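Local coordinates for protein anopheles gambiae adenosine kinase (Anopheles gambiae, PDB 3LOO) that phosphorylates adenosine to AMP as an adenosine kinase of the pfkB carbohydrate kinase family, at residues A[101-106]-A[168-173]. Sequence-based numbering, arbitrary orientation.
Sequences IFFGCV and DGNRAY
Ile-101 and Tyr-173 make the tightest part of this strand-to-helix contact: Ile-101 CD1 comes within 3.3 Å of Tyr-173 CD1 and 3.6 Å of Tyr-173 CG. Ile-101 CG1 lies over one face of the phenol ring, and the two side chains cross at about a right angle. The near-anti chi2 of Ile-101 (164°) carries CD1 toward the helix. A second close contact joins Phe-103 CE1 to Asn-170 OD1 at 3.5 Å. Asn-170 OD1 and Tyr-173 CB both lie at the edge of the Phe-103 ring, near its plane; ring and amide planes stand 67° apart. Looser is Phe-103 CZ, 4.1 Å from Tyr-173 CB. Strand 100-107 lies between 26-29 and 125-131 in the mostly parallel nine-stranded sheet of this pfkB-type alpha/beta kinase, and helix 168-176 packs on one sheet face while Phe-102 packs against Val-83 and Leu-87 of helix 82-94 on the other. The axes of 101-106 and 168-173 come within 11.1 Å, their N-to-C directions 127° apart, and no hydrogen bond joins the two segments. Asn-170 ND2 bonds to His-164 O, and Tyr-173 OH weakly to Asn-125 ND2. Ile-101, Phe-103 and Asn-170 are buried, whereas Tyr-173 is partly exposed, and Arg-171 is directed away from the strand.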
ATOM      1  N   ILE A 101     -10.917  -8.801  -0.709  1.00 22.81           N
ATOM      2  CA  ILE A 101     -10.119 -10.010  -0.782  1.00 22.92           C
ATOM      3  C   ILE A 101      -8.611  -9.635  -0.894  1.00 23.04           C
ATOM      4  O   ILE A 101      -8.266  -8.759  -1.687  1.00 23.70           O
ATOM      5  CB  ILE A 101     -10.498 -10.832  -2.024  1.00 23.10           C
ATOM      6  CG1 ILE A 101     -11.968 -11.326  -1.915  1.00 26.19           C
ATOM      7  CG2 ILE A 101      -9.575 -12.036  -2.160  1.00 20.73           C
ATOM      8  CD1 ILE A 101     -12.489 -11.797  -3.255  1.00 21.97           C
ATOM      9  N   PHE A 102      -7.756 -10.270  -0.089  1.00 22.65           N
ATOM     10  CA  PHE A 102      -6.308 -10.034  -0.156  1.00 22.60           C
ATOM     11  C   PHE A 102      -5.556 -11.253  -0.721  1.00 22.09           C
ATOM     12  O   PHE A 102      -5.727 -12.370  -0.228  1.00 22.11           O
ATOM     13  CB  PHE A 102      -5.727  -9.612   1.226  1.00 23.03           C
ATOM     14  CG  PHE A 102      -4.195  -9.387   1.199  1.00 21.50           C
ATOM     15  CD1 PHE A 102      -3.664  -8.229   0.662  1.00 20.73           C
ATOM     16  CD2 PHE A 102      -3.340 -10.338   1.667  1.00 22.04           C
ATOM     17  CE1 PHE A 102      -2.274  -8.015   0.583  1.00 22.77           C
ATOM     18  CE2 PHE A 102      -1.916 -10.140   1.596  1.00 23.71           C
ATOM     19  CZ  PHE A 102      -1.400  -8.966   1.050  1.00 20.26           C
ATOM     20  N   PHE A 103      -4.714 -11.026  -1.736  1.00 21.96           N
ATOM     21  CA  PHE A 103      -3.800 -12.056  -2.243  1.00 21.63           C
ATOM     22  C   PHE A 103      -2.347 -11.658  -1.950  1.00 22.22           C
ATOM     23  O   PHE A 103      -1.928 -10.532  -2.269  1.00 21.18           O
ATOM     24  CB  PHE A 103      -3.902 -12.262  -3.759  1.00 22.32           C
ATOM     25  CG  PHE A 103      -5.217 -12.826  -4.244  1.00 25.48           C
ATOM     26  CD1 PHE A 103      -5.646 -14.099  -3.845  1.00 26.40           C
ATOM     27  CD2 PHE A 103      -5.971 -12.119  -5.173  1.00 26.68           C
ATOM     28  CE1 PHE A 103      -6.836 -14.642  -4.322  1.00 26.19           C
ATOM     29  CE2 PHE A 103      -7.178 -12.656  -5.676  1.00 28.47           C
ATOM     30  CZ  PHE A 103      -7.597 -13.933  -5.236  1.00 27.01           C
ATOM     31  N   GLY A 104      -1.598 -12.593  -1.380  1.00 21.71           N
ATOM     32  CA  GLY A 104      -0.146 -12.461  -1.209  1.00 23.16           C
ATOM     33  C   GLY A 104       0.338 -13.767  -0.601  1.00 23.77           C
ATOM     34  O   GLY A 104      -0.483 -14.655  -0.307  1.00 23.99           O
ATOM     35  N   CYS A 105       1.655 -13.891  -0.427  1.00 23.98           N
ATOM     36  CA  CYS A 105       2.266 -15.138   0.058  1.00 24.35           C
ATOM     37  C   CYS A 105       2.923 -15.029   1.431  1.00 23.74           C
ATOM     38  O   CYS A 105       3.710 -14.089   1.711  1.00 22.82           O
ATOM     39  CB  CYS A 105       3.269 -15.675  -0.979  1.00 24.51           C
ATOM     40  SG  CYS A 105       3.844 -17.406  -0.652  1.00 29.45           S
ATOM     41  N   VAL A 106       2.608 -16.009   2.284  1.00 23.96           N
ATOM     42  CA  VAL A 106       3.103 -16.060   3.660  1.00 23.75           C
ATOM     43  C   VAL A 106       3.798 -17.404   3.842  1.00 25.04           C
ATOM     44  O   VAL A 106       3.723 -18.277   2.957  1.00 24.19           O
ATOM     45  CB  VAL A 106       1.984 -15.924   4.744  1.00 23.89           C
ATOM     46  CG1 VAL A 106       1.311 -14.519   4.735  1.00 24.62           C
ATOM     47  CG2 VAL A 106       0.937 -17.055   4.626  1.00 22.01           C
ATOM     48  N   ASP A 168      -9.369 -22.383  -9.700  1.00 44.36           N
ATOM     49  CA  ASP A 168     -10.765 -22.089 -10.040  1.00 44.28           C
ATOM     50  C   ASP A 168     -11.377 -21.057  -9.085  1.00 42.99           C
ATOM     51  O   ASP A 168     -12.056 -20.124  -9.523  1.00 42.39           O
ATOM     52  CB  ASP A 168     -11.603 -23.385 -10.051  1.00 44.81           C
ATOM     53  CG  ASP A 168     -11.218 -24.336 -11.193  1.00 48.20           C
ATOM     54  OD1 ASP A 168     -10.402 -23.958 -12.073  1.00 50.63           O
ATOM     55  OD2 ASP A 168     -11.745 -25.475 -11.215  1.00 52.23           O
ATOM     56  N   GLY A 169     -11.133 -21.237  -7.784  1.00 41.85           N
ATOM     57  CA  GLY A 169     -11.713 -20.350  -6.787  1.00 40.14           C
ATOM     58  C   GLY A 169     -11.148 -18.959  -6.947  1.00 38.92           C
ATOM     59  O   GLY A 169     -11.881 -17.967  -6.947  1.00 39.45           O
ATOM     60  N   ASN A 170      -9.832 -18.884  -7.106  1.00 37.10           N
ATOM     61  CA  ASN A 170      -9.185 -17.592  -7.215  1.00 35.59           C
ATOM     62  C   ASN A 170      -9.514 -16.854  -8.512  1.00 35.08           C
ATOM     63  O   ASN A 170      -9.649 -15.632  -8.511  1.00 33.78           O
ATOM     64  CB  ASN A 170      -7.676 -17.717  -6.943  1.00 34.67           C
ATOM     65  CG  ASN A 170      -7.374 -17.924  -5.458  1.00 33.70           C
ATOM     66  OD1 ASN A 170      -8.263 -17.825  -4.612  1.00 32.75           O
ATOM     67  ND2 ASN A 170      -6.117 -18.192  -5.135  1.00 32.93           N
ATOM     68  N   ARG A 171      -9.666 -17.590  -9.613  1.00 34.47           N
ATOM     69  CA  ARG A 171     -10.164 -16.926 -10.819  1.00 35.10           C
ATOM     70  C   ARG A 171     -11.606 -16.433 -10.729  1.00 32.93           C
ATOM     71  O   ARG A 171     -11.924 -15.398 -11.308  1.00 33.18           O
ATOM     72  CB  ARG A 171      -9.866 -17.695 -12.118  1.00 36.12           C
ATOM     73  CG  ARG A 171     -10.330 -19.104 -12.162  1.00 42.95           C
ATOM     74  CD  ARG A 171      -9.388 -19.984 -13.036  1.00 52.19           C
ATOM     75  NE  ARG A 171      -9.107 -19.409 -14.352  1.00 57.74           N
ATOM     76  CZ  ARG A 171      -9.959 -19.422 -15.381  1.00 61.63           C
ATOM     77  NH1 ARG A 171     -11.164 -19.980 -15.257  1.00 62.73           N
ATOM     78  NH2 ARG A 171      -9.607 -18.874 -16.542  1.00 63.32           N
ATOM     79  N   ALA A 172     -12.462 -17.131  -9.977  1.00 30.63           N
ATOM     80  CA  ALA A 172     -13.815 -16.614  -9.723  1.00 29.46           C
ATOM     81  C   ALA A 172     -13.749 -15.287  -8.914  1.00 27.90           C
ATOM     82  O   ALA A 172     -14.494 -14.348  -9.163  1.00 27.51           O
ATOM     83  CB  ALA A 172     -14.687 -17.677  -8.992  1.00 28.80           C
ATOM     84  N   TYR A 173     -12.820 -15.221  -7.971  1.00 27.03           N
ATOM     85  CA  TYR A 173     -12.599 -13.977  -7.199  1.00 26.85           C
ATOM     86  C   TYR A 173     -12.132 -12.801  -8.096  1.00 26.28           C
ATOM     87  O   TYR A 173     -12.647 -11.698  -7.966  1.00 25.14           O
ATOM     88  CB  TYR A 173     -11.584 -14.196  -6.103  1.00 26.24           C
ATOM     89  CG  TYR A 173     -12.061 -14.962  -4.884  1.00 27.92           C
ATOM     90  CD1 TYR A 173     -13.366 -14.805  -4.380  1.00 28.90           C
ATOM     91  CD2 TYR A 173     -11.181 -15.798  -4.189  1.00 25.94           C
ATOM     92  CE1 TYR A 173     -13.779 -15.498  -3.225  1.00 28.73           C
ATOM     93  CE2 TYR A 173     -11.579 -16.475  -3.031  1.00 26.06           C
ATOM     94  CZ  TYR A 173     -12.888 -16.318  -2.564  1.00 26.89           C
ATOM     95  OH  TYR A 173     -13.280 -16.962  -1.417  1.00 26.17           O
TER